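Local coordinates for protein export chaperone SatS (Mycobacterium tuberculosis H37Rv, PDB 6DNM) that acts as a chaperone for the SecA2 protein export pathway of this bacterium, the part described being its C-terminal domain, at residues Val16-Ile21 / Leu74-Asp79; Leu33-Asp38 / His69-Leu74; Arg40-Gly45 / Gly131-Asp136. One frame throughout, in Å; residues are numbered along the deposited sequence.

Contact 1: residues Val16-Ile21 / Leu74-Asp79; sequences VGIDPI and LSTYDD
Thr-76 sets OG1 between its own backbone N and carbonyl carbon (chi1 43°), which places OG1 beside the carbonyl O of Val-16, while CG1 of Val-16 stands beside the backbone N (chi1 -58°) and reaches Asp-79. The acceptor belongs to the last residue of helix 12-16, which ends in a Schellman motif: Gly-17 is the first residue beyond the helix, at positive phi, with two bonds back into the last turn. The contact thus joins the C-terminal end of one short helix to the start of helix 77-86. Thr-76 OG1 donates to Val-16 O over a short 2.6 Å, giving the carbonyl at the helix end a side-chain donor. The hydroxyl comes in well bent from the C=O direction, at 133°, and somewhat above the carbonyl plane. Around this bond the two segments lie close, with Val-16 CB 3.9 Å from Thr-76 CB. Beside it, the side chains of Val-16 and Asp-79 cross at a slant, with Val-16 CG1 3.9 Å from Asp-79 CB. The carboxylate of Asp-79 turns to another partner, OD2 bonding to Val-5 N near the start of the chain. Just past the Schellman turn, Ile-18 points at the loop and also packs on Leu-33 of strand 29-37, so the small apolar patch continues on to the sheet. Leu-74 O receives Tyr-77 N at 3.0 Å, a turn leading into helix 77-86, and the side chains of Ile-18 and Leu-74 cross at a slant, with Ile-18 CD1 4.2 Å from Leu-74 CD1.

Contact 2: residues Leu33-Asp38 / His69-Leu74; sequences LRCYLD and HDLSDL
Two overlapping type I beta turns, His-69 to Ser-72 and Leu-71 to Leu-74, lie in the loop between helices 56-63 and 77-86 and set Leu-71 and Leu-74 against one face of strand 29-37, a member of the four-stranded mixed sheet. The strand answers with alternate residues, Leu-33, Cys-35 and Leu-37, all pointing at the loop, and no hydrogen bond joins the two segments. Leu-71 spreads its methyls over two strand positions: CD1 sits 3.9 Å from Leu-33 CB, and CD2 lies 3.8 Å from Cys-35 SG. The thiol stands between the backbone N and carbonyl carbon of its residue (chi1 68°), where SG also meets Leu-74 CD1 at 3.7 Å and so bridges both leucines of the loop. Nearer the exposed end of the strand, the side chains of Leu-37 and Leu-74 pass one another running opposite ways, with Leu-37 CD2 4.1 Å from Leu-74 CD2. Leu-71 also touches Ile-42 and Leu-44, beside the strand, which extends the apolar layer.

The loop keeps its shape through its own polar bonds. Leu-71 N donates to His-69 ND1 at 3.1 Å, almost exactly in the imidazole plane (3° out) though somewhat bent at the hydrogen (146°). On the far side of the ring NE2 bonds to Tyr-77 OH, an arrangement consistent with a neutral ring protonated at NE2. Ser-72 CB lies over one imidazole face, offset toward the rim. The carbonyl O of His-69 is gripped twice from the same face of its plane, by Ser-72 N at 3.2 Å and by Ser-72 OG at 3.0 Å.

Contact 3: residues Arg40-Gly45 / Gly131-Asp136; sequences RPIFLG and GDYSED
The backbones of strand 40-43, an outermost strand of the mixed sheet, and of the C-terminal end of helix 117-134 come nearest at Pro-41 and Tyr-133, with CA atoms 5.8 Å apart. The helix stops just beyond in a Schellman motif at Glu-135. Tyr-133 carries most of the contact: its CG is anti to the backbone N (chi1 172°), and the ring has Pro-41 O and Gly-45 C at its edge and Phe-43 N over one face. Phe-43 meets it in an offset edge-to-face pair, its edge toward the Tyr-133 face, centroids 5.3 Å apart and planes at 62°. Phe-43 CD2 closes to 3.5 Å of Tyr-133 CG, while Phe-43 CB makes a CH-pi contact nearly straight above the ring centre, at 4.2 Å from the Tyr-133 centroid. Pro-41 crosses Asp-132 at about a right angle, CG lying 3.7 Å from Asp-132 CB. At the exposed margin Arg-40 NH2 and Glu-135 OE1 are 4.3 Å apart, too far for a salt bridge. The phenol oxygen bonds to Asp-70 OD2, in the loop before helix 77-86, and there Tyr-133 OH abuts Gly-45 C at 3.1 Å.

Contacts 2 and 3 rest on neighbouring strands 29-37 and 40-43 of the mixed sheet; contact 1 is made by residues just ahead of strand 19-24, which flanks 29-37 in that sheet. Contact 2 is the buried one and purely apolar between its segments; contacts 1 and 3 are partly buried and bring in helix ends, the first through a hydroxyl-carbonyl bond, the third through aromatic packing. Contacts 1 and 2 lie about 7 Å apart between centres and share Leu-74, which serves both with the same CD1 methyl. Contact 3 joins contact 2 by polar means, Asp-70 N bonding to Gly-45 O beside the phenol link. Contacts 1 and 3, about 16 Å apart between centres, meet through Ile-21 and Phe-43.

Contact 1: residues Val16-Ile21 / Leu74-Asp79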
ATOM      1  N   VAL A  16      -1.383  13.678  13.562  1.00 15.42           N
ATOM      2  CA  VAL A  16      -1.770  12.376  14.107  1.00 14.83           C
ATOM      3  C   VAL A  16      -0.779  11.271  13.764  1.00 14.39           C
ATOM      4  O   VAL A  16      -0.853  10.182  14.350  1.00 15.08           O
ATOM      5  CB  VAL A  16      -3.241  12.029  13.809  1.00 16.24           C
ATOM      6  CG1 VAL A  16      -4.160  13.103  14.365  1.00 16.50           C
ATOM      7  CG2 VAL A  16      -3.469  11.842  12.331  1.00 18.33           C
ATOM      8  N   GLY A  17       0.144  11.512  12.836  1.00 13.62           N
ATOM      9  CA  GLY A  17       1.183  10.545  12.526  1.00 13.76           C
ATOM     10  C   GLY A  17       0.707   9.333  11.766  1.00 14.02           C
ATOM     11  O   GLY A  17       1.394   8.311  11.750  1.00 16.00           O
ATOM     12  N   ILE A  18      -0.457   9.418  11.132  1.00 14.07           N
ATOM     13  CA  ILE A  18      -1.058   8.310  10.404  1.00 13.62           C
ATOM     14  C   ILE A  18      -1.460   8.853   9.039  1.00 15.78           C
ATOM     15  O   ILE A  18      -2.016   9.951   8.952  1.00 17.43           O
ATOM     16  CB  ILE A  18      -2.276   7.753  11.176  1.00 14.20           C
ATOM     17  CG1 ILE A  18      -1.827   7.167  12.528  1.00 14.79           C
ATOM     18  CG2 ILE A  18      -3.033   6.723  10.355  1.00 16.29           C
ATOM     19  CD1 ILE A  18      -2.950   6.917  13.537  1.00 16.28           C
ATOM     20  N   ASP A  19      -1.154   8.099   7.972  1.00 15.77           N
ATOM     21  CA  ASP A  19      -1.383   8.567   6.612  1.00 15.89           C
ATOM     22  C   ASP A  19      -2.571   7.856   5.993  1.00 13.46           C
ATOM     23  O   ASP A  19      -2.580   6.618   5.925  1.00 13.83           O
ATOM     24  CB  ASP A  19      -0.166   8.271   5.719  1.00 19.72           C
ATOM     25  CG  ASP A  19       1.038   9.128   6.028  1.00 24.30           C
ATOM     26  OD1 ASP A  19       0.886  10.264   6.519  1.00 25.85           O
ATOM     27  OD2 ASP A  19       2.152   8.645   5.746  1.00 27.64           O
ATOM     28  N   PRO A  20      -3.531   8.590   5.442  1.00 13.12           N
ATOM     29  CA  PRO A  20      -4.447   7.978   4.471  1.00 13.19           C
ATOM     30  C   PRO A  20      -3.685   7.628   3.206  1.00 12.51           C
ATOM     31  O   PRO A  20      -2.817   8.377   2.755  1.00 12.78           O
ATOM     32  CB  PRO A  20      -5.469   9.091   4.197  1.00 13.98           C
ATOM     33  CG  PRO A  20      -5.311  10.071   5.360  1.00 14.89           C
ATOM     34  CD  PRO A  20      -3.849  10.002   5.704  1.00 14.22           C
ATOM     35  N   ILE A  21      -3.986   6.456   2.650  1.00 11.56           N
ATOM     36  CA  ILE A  21      -3.342   6.019   1.418  1.00 11.70           C
ATOM     37  C   ILE A  21      -4.401   5.590   0.413  1.00 10.85           C
ATOM     38  O   ILE A  21      -5.522   5.228   0.774  1.00 11.51           O
ATOM     39  CB  ILE A  21      -2.290   4.898   1.629  1.00 13.04           C
ATOM     40  CG1 ILE A  21      -2.963   3.579   2.005  1.00 13.61           C
ATOM     41  CG2 ILE A  21      -1.241   5.312   2.669  1.00 13.75           C
ATOM     42  CD1 ILE A  21      -1.987   2.395   2.024  1.00 15.02           C
ATOM     43  N   LEU A  74      -3.213   3.428  19.407  1.00 15.17           N
ATOM     44  CA  LEU A  74      -2.200   4.453  19.204  1.00 14.61           C
ATOM     45  C   LEU A  74      -2.663   5.749  19.851  1.00 15.29           C
ATOM     46  O   LEU A  74      -3.861   6.041  19.917  1.00 16.12           O
ATOM     47  CB  LEU A  74      -1.951   4.652  17.711  1.00 15.45           C
ATOM     48  CG  LEU A  74      -1.402   3.401  17.012  1.00 16.59           C
ATOM     49  CD1 LEU A  74      -1.245   3.667  15.522  1.00 17.38           C
ATOM     50  CD2 LEU A  74      -0.087   2.946  17.623  1.00 19.74           C
ATOM     51  N   SER A  75      -1.699   6.545  20.311  1.00 15.80           N
ATOM     52  CA  SER A  75      -2.042   7.674  21.165  1.00 16.39           C
ATOM     53  C   SER A  75      -2.843   8.751  20.441  1.00 17.38           C
ATOM     54  O   SER A  75      -3.558   9.519  21.096  1.00 19.19           O
ATOM     55  CB  SER A  75      -0.775   8.244  21.786  1.00 18.44           C
ATOM     56  OG  SER A  75      -0.199   7.245  22.610  1.00 20.68           O
ATOM     57  N   THR A  76      -2.756   8.820  19.115  1.00 15.79           N
ATOM     58  CA  THR A  76      -3.494   9.806  18.340  1.00 15.60           C
ATOM     59  C   THR A  76      -4.709   9.220  17.640  1.00 16.20           C
ATOM     60  O   THR A  76      -5.379   9.940  16.890  1.00 17.67           O
ATOM     61  CB  THR A  76      -2.574  10.470  17.310  1.00 17.38           C
ATOM     62  OG1 THR A  76      -1.755   9.468  16.690  1.00 17.24           O
ATOM     63  CG2 THR A  76      -1.697  11.513  17.976  1.00 18.76           C
ATOM     64  N   TYR A  77      -5.012   7.934  17.851  1.00 16.02           N
ATOM     65  CA  TYR A  77      -6.175   7.368  17.179  1.00 15.17           C
ATOM     66  C   TYR A  77      -7.465   8.048  17.629  1.00 15.89           C
ATOM     67  O   TYR A  77      -8.370   8.279  16.820  1.00 16.05           O
ATOM     68  CB  TYR A  77      -6.259   5.851  17.367  1.00 16.07           C
ATOM     69  CG  TYR A  77      -7.408   5.286  16.564  1.00 16.41           C
ATOM     70  CD1 TYR A  77      -7.293   5.104  15.193  1.00 17.65           C
ATOM     71  CD2 TYR A  77      -8.636   5.003  17.167  1.00 17.27           C
ATOM     72  CE1 TYR A  77      -8.349   4.621  14.444  1.00 18.22           C
ATOM     73  CE2 TYR A  77      -9.703   4.511  16.428  1.00 17.95           C
ATOM     74  CZ  TYR A  77      -9.549   4.327  15.059  1.00 17.85           C
ATOM     75  OH  TYR A  77     -10.587   3.841  14.297  1.00 19.05           O
ATOM     76  N   ASP A  78      -7.565   8.384  18.908  1.00 17.39           N
ATOM     77  CA  ASP A  78      -8.761   9.055  19.412  1.00 20.76           C
ATOM     78  C   ASP A  78      -9.015  10.377  18.710  1.00 18.74           C
ATOM     79  O   ASP A  78     -10.147  10.749  18.555  1.00 18.51           O
ATOM     80  CB  ASP A  78      -8.729   9.237  20.925  1.00 26.68           C
ATOM     81  CG  ASP A  78     -10.129   9.438  21.523  1.00 34.38           C
ATOM     82  OD1 ASP A  78     -10.911   8.461  21.558  1.00 37.81           O
ATOM     83  OD2 ASP A  78     -10.439  10.551  21.958  1.00 37.06           O
ATOM     84  N   ASP A  79      -7.961  11.062  18.281  1.00 19.29           N
ATOM     85  CA  ASP A  79      -8.134  12.290  17.508  1.00 18.98           C
ATOM     86  C   ASP A  79      -8.837  12.012  16.185  1.00 16.55           C
ATOM     87  O   ASP A  79      -9.665  12.809  15.731  1.00 15.76           O
ATOM     88  CB  ASP A  79      -6.776  12.949  17.249  1.00 22.84           C
ATOM     89  CG  ASP A  79      -6.256  13.727  18.446  1.00 29.35           C
ATOM     90  OD1 ASP A  79      -6.981  13.856  19.457  1.00 32.33           O
ATOM     91  OD2 ASP A  79      -5.114  14.223  18.369  1.00 30.99           O
TER

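Contact 2: residues Leu33-Asp38 / His69-Leu74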
ATOM      1  N   LEU A  33      -5.661   3.417   6.034  1.00 11.46           N
ATOM      2  CA  LEU A  33      -4.687   4.183   6.801  1.00 11.60           C
ATOM      3  C   LEU A  33      -3.449   3.336   7.056  1.00 12.85           C
ATOM      4  O   LEU A  33      -3.536   2.114   7.226  1.00 13.27           O
ATOM      5  CB  LEU A  33      -5.239   4.616   8.171  1.00 12.66           C
ATOM      6  CG  LEU A  33      -6.544   5.419   8.179  1.00 12.55           C
ATOM      7  CD1 LEU A  33      -6.969   5.732   9.606  1.00 13.00           C
ATOM      8  CD2 LEU A  33      -6.405   6.709   7.374  1.00 13.01           C
ATOM      9  N   ARG A  34      -2.294   4.002   7.105  1.00 13.29           N
ATOM     10  CA  ARG A  34      -1.036   3.331   7.396  1.00 14.92           C
ATOM     11  C   ARG A  34      -0.138   4.263   8.191  1.00 15.08           C
ATOM     12  O   ARG A  34      -0.089   5.468   7.927  1.00 15.85           O
ATOM     13  CB  ARG A  34      -0.319   2.951   6.101  1.00 15.79           C
ATOM     14  CG  ARG A  34       0.988   2.168   6.319  1.00 18.02           C
ATOM     15  CD  ARG A  34       2.227   3.020   6.010  1.00 21.72           C
ATOM     16  NE  ARG A  34       2.074   3.617   4.693  1.00 24.10           N
ATOM     17  CZ  ARG A  34       2.751   4.645   4.195  1.00 26.80           C
ATOM     18  NH1 ARG A  34       2.490   5.079   2.986  1.00 25.02           N
ATOM     19  NH2 ARG A  34       3.697   5.248   4.881  1.00 31.20           N
ATOM     20  N   CYS A  35       0.575   3.696   9.162  1.00 14.36           N
ATOM     21  CA  CYS A  35       1.583   4.434   9.910  1.00 15.57           C
ATOM     22  C   CYS A  35       2.797   3.540  10.104  1.00 15.07           C
ATOM     23  O   CYS A  35       2.805   2.370   9.708  1.00 15.34           O
ATOM     24  CB  CYS A  35       1.052   4.897  11.267  1.00 16.30           C
ATOM     25  SG  CYS A  35       0.746   3.553  12.414  1.00 19.03           S
ATOM     26  N   TYR A  36       3.833   4.093  10.723  1.00 16.04           N
ATOM     27  CA  TYR A  36       5.007   3.329  11.118  1.00 17.16           C
ATOM     28  C   TYR A  36       5.219   3.501  12.613  1.00 18.82           C
ATOM     29  O   TYR A  36       5.168   4.623  13.128  1.00 19.87           O
ATOM     30  CB  TYR A  36       6.239   3.795  10.360  1.00 18.06           C
ATOM     31  CG  TYR A  36       6.085   3.650   8.870  1.00 17.51           C
ATOM     32  CD1 TYR A  36       6.302   2.428   8.229  1.00 17.27           C
ATOM     33  CD2 TYR A  36       5.692   4.725   8.104  1.00 18.09           C
ATOM     34  CE1 TYR A  36       6.150   2.301   6.845  1.00 17.30           C
ATOM     35  CE2 TYR A  36       5.544   4.610   6.749  1.00 18.00           C
ATOM     36  CZ  TYR A  36       5.759   3.402   6.112  1.00 17.80           C
ATOM     37  OH  TYR A  36       5.595   3.316   4.738  1.00 18.42           O
ATOM     38  N   LEU A  37       5.433   2.390  13.303  1.00 20.75           N
ATOM     39  CA  LEU A  37       5.714   2.382  14.730  1.00 22.76           C
ATOM     40  C   LEU A  37       6.999   1.597  14.910  1.00 22.42           C
ATOM     41  O   LEU A  37       7.055   0.421  14.538  1.00 21.35           O
ATOM     42  CB  LEU A  37       4.580   1.680  15.480  1.00 23.91           C
ATOM     43  CG  LEU A  37       4.679   1.669  17.001  1.00 26.06           C
ATOM     44  CD1 LEU A  37       4.801   3.086  17.542  1.00 28.02           C
ATOM     45  CD2 LEU A  37       3.465   0.974  17.581  1.00 27.50           C
ATOM     46  N   ASP A  38       8.028   2.248  15.458  1.00 25.17           N
ATOM     47  CA  ASP A  38       9.343   1.634  15.651  1.00 29.33           C
ATOM     48  C   ASP A  38       9.813   0.896  14.398  1.00 30.41           C
ATOM     49  O   ASP A  38      10.159  -0.287  14.436  1.00 29.97           O
ATOM     50  CB  ASP A  38       9.364   0.717  16.874  1.00 33.09           C
ATOM     51  CG  ASP A  38       8.815   1.387  18.110  1.00 36.59           C
ATOM     52  OD1 ASP A  38       8.984   2.617  18.240  1.00 38.04           O
ATOM     53  OD2 ASP A  38       8.213   0.680  18.947  1.00 37.38           O
ATOM     54  N   HIS A  69      -8.867  -2.590  16.437  1.00 22.75           N
ATOM     55  CA  HIS A  69      -8.013  -2.973  15.327  1.00 19.47           C
ATOM     56  C   HIS A  69      -6.606  -2.500  15.655  1.00 18.03           C
ATOM     57  O   HIS A  69      -6.347  -1.958  16.732  1.00 18.39           O
ATOM     58  CB  HIS A  69      -8.510  -2.377  14.007  1.00 18.19           C
ATOM     59  CG  HIS A  69      -8.747  -0.899  14.071  1.00 17.00           C
ATOM     60  ND1 HIS A  69      -7.747  -0.001  14.377  1.00 16.01           N
ATOM     61  CD2 HIS A  69      -9.869  -0.165  13.888  1.00 16.78           C
ATOM     62  CE1 HIS A  69      -8.244   1.225  14.380  1.00 15.78           C
ATOM     63  NE2 HIS A  69      -9.531   1.152  14.089  1.00 16.30           N
ATOM     64  N   ASP A  70      -5.696  -2.666  14.698  1.00 15.39           N
ATOM     65  CA  ASP A  70      -4.285  -2.496  15.007  1.00 15.66           C
ATOM     66  C   ASP A  70      -3.870  -1.052  15.241  1.00 15.51           C
ATOM     67  O   ASP A  70      -2.771  -0.828  15.758  1.00 16.32           O
ATOM     68  CB  ASP A  70      -3.413  -3.157  13.942  1.00 17.42           C
ATOM     69  CG  ASP A  70      -3.495  -4.670  13.983  1.00 19.23           C
ATOM     70  OD1 ASP A  70      -3.920  -5.234  15.021  1.00 21.07           O
ATOM     71  OD2 ASP A  70      -3.095  -5.300  12.986  1.00 19.65           O
ATOM     72  N   LEU A  71      -4.705  -0.072  14.886  1.00 13.87           N
ATOM     73  CA  LEU A  71      -4.383   1.325  15.141  1.00 13.94           C
ATOM     74  C   LEU A  71      -5.093   1.896  16.358  1.00 14.20           C
ATOM     75  O   LEU A  71      -4.770   3.017  16.770  1.00 14.84           O
ATOM     76  CB  LEU A  71      -4.760   2.194  13.934  1.00 14.70           C
ATOM     77  CG  LEU A  71      -4.154   1.803  12.587  1.00 14.41           C
ATOM     78  CD1 LEU A  71      -4.600   2.787  11.519  1.00 15.85           C
ATOM     79  CD2 LEU A  71      -2.645   1.767  12.630  1.00 15.67           C
ATOM     80  N   SER A  72      -6.048   1.172  16.945  1.00 14.48           N
ATOM     81  CA  SER A  72      -6.997   1.820  17.843  1.00 15.19           C
ATOM     82  C   SER A  72      -6.417   2.156  19.213  1.00 15.85           C
ATOM     83  O   SER A  72      -7.045   2.921  19.948  1.00 17.74           O
ATOM     84  CB  SER A  72      -8.257   0.969  17.997  1.00 17.81           C
ATOM     85  OG  SER A  72      -7.949  -0.268  18.603  1.00 19.68           O
ATOM     86  N   ASP A  73      -5.245   1.629  19.567  1.00 14.88           N
ATOM     87  CA  ASP A  73      -4.586   1.983  20.817  1.00 16.61           C
ATOM     88  C   ASP A  73      -3.402   2.918  20.619  1.00 16.43           C
ATOM     89  O   ASP A  73      -2.664   3.190  21.575  1.00 17.54           O
ATOM     90  CB  ASP A  73      -4.185   0.721  21.580  1.00 19.47           C
ATOM     91  CG  ASP A  73      -5.379  -0.129  21.924  1.00 23.67           C
ATOM     92  OD1 ASP A  73      -6.338   0.428  22.494  1.00 25.04           O
ATOM     93  OD2 ASP A  73      -5.370  -1.337  21.618  1.00 26.95           O
ATOM     94  N   LEU A  74      -3.213   3.428  19.407  1.00 15.17           N
ATOM     95  CA  LEU A  74      -2.200   4.453  19.204  1.00 14.61           C
ATOM     96  C   LEU A  74      -2.663   5.749  19.851  1.00 15.29           C
ATOM     97  O   LEU A  74      -3.861   6.041  19.917  1.00 16.12           O
ATOM     98  CB  LEU A  74      -1.951   4.652  17.711  1.00 15.45           C
ATOM     99  CG  LEU A  74      -1.402   3.401  17.012  1.00 16.59           C
ATOM    100  CD1 LEU A  74      -1.245   3.667  15.522  1.00 17.38           C
ATOM    101  CD2 LEU A  74      -0.087   2.946  17.623  1.00 19.74           C
TER

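Contact 3: residues Arg40-Gly45 / Gly131-Asp136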
ATOM      1  N   ARG A  40       8.204  -0.180  11.834  1.00 27.17           N
ATOM      2  CA  ARG A  40       7.372  -1.232  11.278  1.00 25.86           C
ATOM      3  C   ARG A  40       6.040  -0.659  10.817  1.00 20.93           C
ATOM      4  O   ARG A  40       5.422   0.147  11.522  1.00 20.01           O
ATOM      5  CB  ARG A  40       7.128  -2.335  12.313  1.00 30.31           C
ATOM      6  CG  ARG A  40       8.399  -3.090  12.678  1.00 36.89           C
ATOM      7  CD  ARG A  40       8.180  -4.065  13.814  1.00 44.05           C
ATOM      8  NE  ARG A  40       6.776  -4.430  13.968  1.00 49.84           N
ATOM      9  CZ  ARG A  40       6.359  -5.627  14.367  1.00 54.18           C
ATOM     10  NH1 ARG A  40       7.240  -6.578  14.651  1.00 55.59           N
ATOM     11  NH2 ARG A  40       5.060  -5.875  14.481  1.00 55.52           N
ATOM     12  N   PRO A  41       5.573  -1.047   9.636  1.00 17.45           N
ATOM     13  CA  PRO A  41       4.291  -0.527   9.151  1.00 16.77           C
ATOM     14  C   PRO A  41       3.127  -1.166   9.887  1.00 16.24           C
ATOM     15  O   PRO A  41       3.094  -2.381  10.102  1.00 17.98           O
ATOM     16  CB  PRO A  41       4.285  -0.921   7.671  1.00 17.08           C
ATOM     17  CG  PRO A  41       5.166  -2.128   7.610  1.00 18.07           C
ATOM     18  CD  PRO A  41       6.209  -1.971   8.682  1.00 17.63           C
ATOM     19  N   ILE A  42       2.164  -0.335  10.268  1.00 14.73           N
ATOM     20  CA  ILE A  42       0.897  -0.806  10.820  1.00 15.76           C
ATOM     21  C   ILE A  42      -0.223  -0.196   9.990  1.00 14.49           C
ATOM     22  O   ILE A  42      -0.259   1.024   9.788  1.00 14.71           O
ATOM     23  CB  ILE A  42       0.709  -0.459  12.314  1.00 17.18           C
ATOM     24  CG1 ILE A  42       1.953  -0.812  13.140  1.00 19.88           C
ATOM     25  CG2 ILE A  42      -0.498  -1.197  12.863  1.00 18.19           C
ATOM     26  CD1 ILE A  42       1.779  -0.581  14.631  1.00 23.35           C
ATOM     27  N   PHE A  43      -1.125  -1.039   9.498  1.00 14.72           N
ATOM     28  CA  PHE A  43      -2.260  -0.578   8.713  1.00 13.18           C
ATOM     29  C   PHE A  43      -3.529  -0.629   9.554  1.00 13.48           C
ATOM     30  O   PHE A  43      -3.601  -1.305  10.582  1.00 14.83           O
ATOM     31  CB  PHE A  43      -2.475  -1.465   7.480  1.00 13.43           C
ATOM     32  CG  PHE A  43      -1.418  -1.325   6.418  1.00 13.59           C
ATOM     33  CD1 PHE A  43      -1.633  -0.526   5.306  1.00 14.54           C
ATOM     34  CD2 PHE A  43      -0.235  -2.045   6.495  1.00 13.81           C
ATOM     35  CE1 PHE A  43      -0.680  -0.423   4.316  1.00 14.63           C
ATOM     36  CE2 PHE A  43       0.725  -1.945   5.497  1.00 15.18           C
ATOM     37  CZ  PHE A  43       0.499  -1.134   4.409  1.00 15.62           C
ATOM     38  N   LEU A  44      -4.537   0.101   9.101  1.00 13.12           N
ATOM     39  CA  LEU A  44      -5.886  -0.076   9.609  1.00 12.87           C
ATOM     40  C   LEU A  44      -6.332  -1.484   9.242  1.00 13.73           C
ATOM     41  O   LEU A  44      -6.617  -1.772   8.078  1.00 15.47           O
ATOM     42  CB  LEU A  44      -6.795   0.978   8.984  1.00 13.88           C
ATOM     43  CG  LEU A  44      -8.250   0.965   9.426  1.00 13.76           C
ATOM     44  CD1 LEU A  44      -8.347   1.349  10.915  1.00 16.61           C
ATOM     45  CD2 LEU A  44      -9.078   1.916   8.552  1.00 15.16           C
ATOM     46  N   GLY A  45      -6.353  -2.377  10.219  1.00 14.23           N
ATOM     47  CA  GLY A  45      -6.609  -3.776   9.942  1.00 15.01           C
ATOM     48  C   GLY A  45      -6.416  -4.588  11.198  1.00 16.53           C
ATOM     49  O   GLY A  45      -6.166  -4.054  12.281  1.00 16.96           O
ATOM     50  N   GLY A 131       3.882  -6.854   3.088  1.00 16.23           N
ATOM     51  CA  GLY A 131       4.550  -8.067   3.525  1.00 18.08           C
ATOM     52  C   GLY A 131       4.985  -7.997   4.975  1.00 18.86           C
ATOM     53  O   GLY A 131       4.810  -8.954   5.734  1.00 20.24           O
ATOM     54  N   ASP A 132       5.534  -6.851   5.387  1.00 17.17           N
ATOM     55  CA  ASP A 132       5.973  -6.706   6.770  1.00 18.95           C
ATOM     56  C   ASP A 132       4.784  -6.750   7.724  1.00 19.02           C
ATOM     57  O   ASP A 132       4.824  -7.442   8.749  1.00 20.19           O
ATOM     58  CB  ASP A 132       6.736  -5.390   6.939  1.00 20.17           C
ATOM     59  CG  ASP A 132       8.083  -5.386   6.225  1.00 22.34           C
ATOM     60  OD1 ASP A 132       8.490  -6.426   5.659  1.00 24.11           O
ATOM     61  OD2 ASP A 132       8.739  -4.324   6.226  1.00 24.77           O
ATOM     62  N   TYR A 133       3.716  -6.023   7.396  1.00 17.87           N
ATOM     63  CA  TYR A 133       2.542  -5.979   8.261  1.00 18.68           C
ATOM     64  C   TYR A 133       1.874  -7.345   8.362  1.00 19.71           C
ATOM     65  O   TYR A 133       1.399  -7.736   9.434  1.00 21.53           O
ATOM     66  CB  TYR A 133       1.549  -4.942   7.729  1.00 16.93           C
ATOM     67  CG  TYR A 133       0.218  -4.959   8.455  1.00 16.14           C
ATOM     68  CD1 TYR A 133       0.117  -4.528   9.774  1.00 15.73           C
ATOM     69  CD2 TYR A 133      -0.930  -5.429   7.831  1.00 15.76           C
ATOM     70  CE1 TYR A 133      -1.101  -4.547  10.440  1.00 16.17           C
ATOM     71  CE2 TYR A 133      -2.150  -5.442   8.481  1.00 16.48           C
ATOM     72  CZ  TYR A 133      -2.229  -5.008   9.791  1.00 16.47           C
ATOM     73  OH  TYR A 133      -3.449  -5.028  10.434  1.00 17.35           O
ATOM     74  N   SER A 134       1.830  -8.085   7.256  1.00 18.96           N
ATOM     75  CA  SER A 134       1.185  -9.391   7.250  1.00 21.36           C
ATOM     76  C   SER A 134       2.032 -10.470   7.906  1.00 22.51           C
ATOM     77  O   SER A 134       1.537 -11.585   8.104  1.00 23.40           O
ATOM     78  CB  SER A 134       0.871  -9.815   5.815  1.00 24.56           C
ATOM     79  OG  SER A 134       2.061 -10.096   5.098  1.00 26.40           O
ATOM     80  N   GLU A 135       3.292 -10.171   8.232  1.00 22.39           N
ATOM     81  CA  GLU A 135       4.211 -11.141   8.831  1.00 24.36           C
ATOM     82  C   GLU A 135       4.394 -12.373   7.949  1.00 24.03           C
ATOM     83  O   GLU A 135       4.621 -13.480   8.440  1.00 25.51           O
ATOM     84  CB  GLU A 135       3.811 -11.512  10.264  1.00 28.77           C
ATOM     85  CG  GLU A 135       3.798 -10.318  11.200  1.00 34.08           C
ATOM     86  CD  GLU A 135       3.490 -10.708  12.629  1.00 38.83           C
ATOM     87  OE1 GLU A 135       3.838  -9.935  13.547  1.00 41.25           O
ATOM     88  OE2 GLU A 135       2.904 -11.792  12.833  1.00 40.74           O
ATOM     89  N   ASP A 136       4.304 -12.173   6.638  1.00 23.15           N
ATOM     90  CA  ASP A 136       4.445 -13.224   5.639  1.00 24.43           C
ATOM     91  C   ASP A 136       5.612 -12.859   4.736  1.00 22.93           C
ATOM     92  O   ASP A 136       5.747 -11.704   4.323  1.00 24.02           O
ATOM     93  CB  ASP A 136       3.165 -13.302   4.793  1.00 26.80           C
ATOM     94  CG  ASP A 136       3.091 -14.557   3.945  1.00 29.72           C
ATOM     95  OD1 ASP A 136       2.131 -15.338   4.124  1.00 31.95           O
ATOM     96  OD2 ASP A 136       3.984 -14.761   3.099  1.00 28.52           O
TER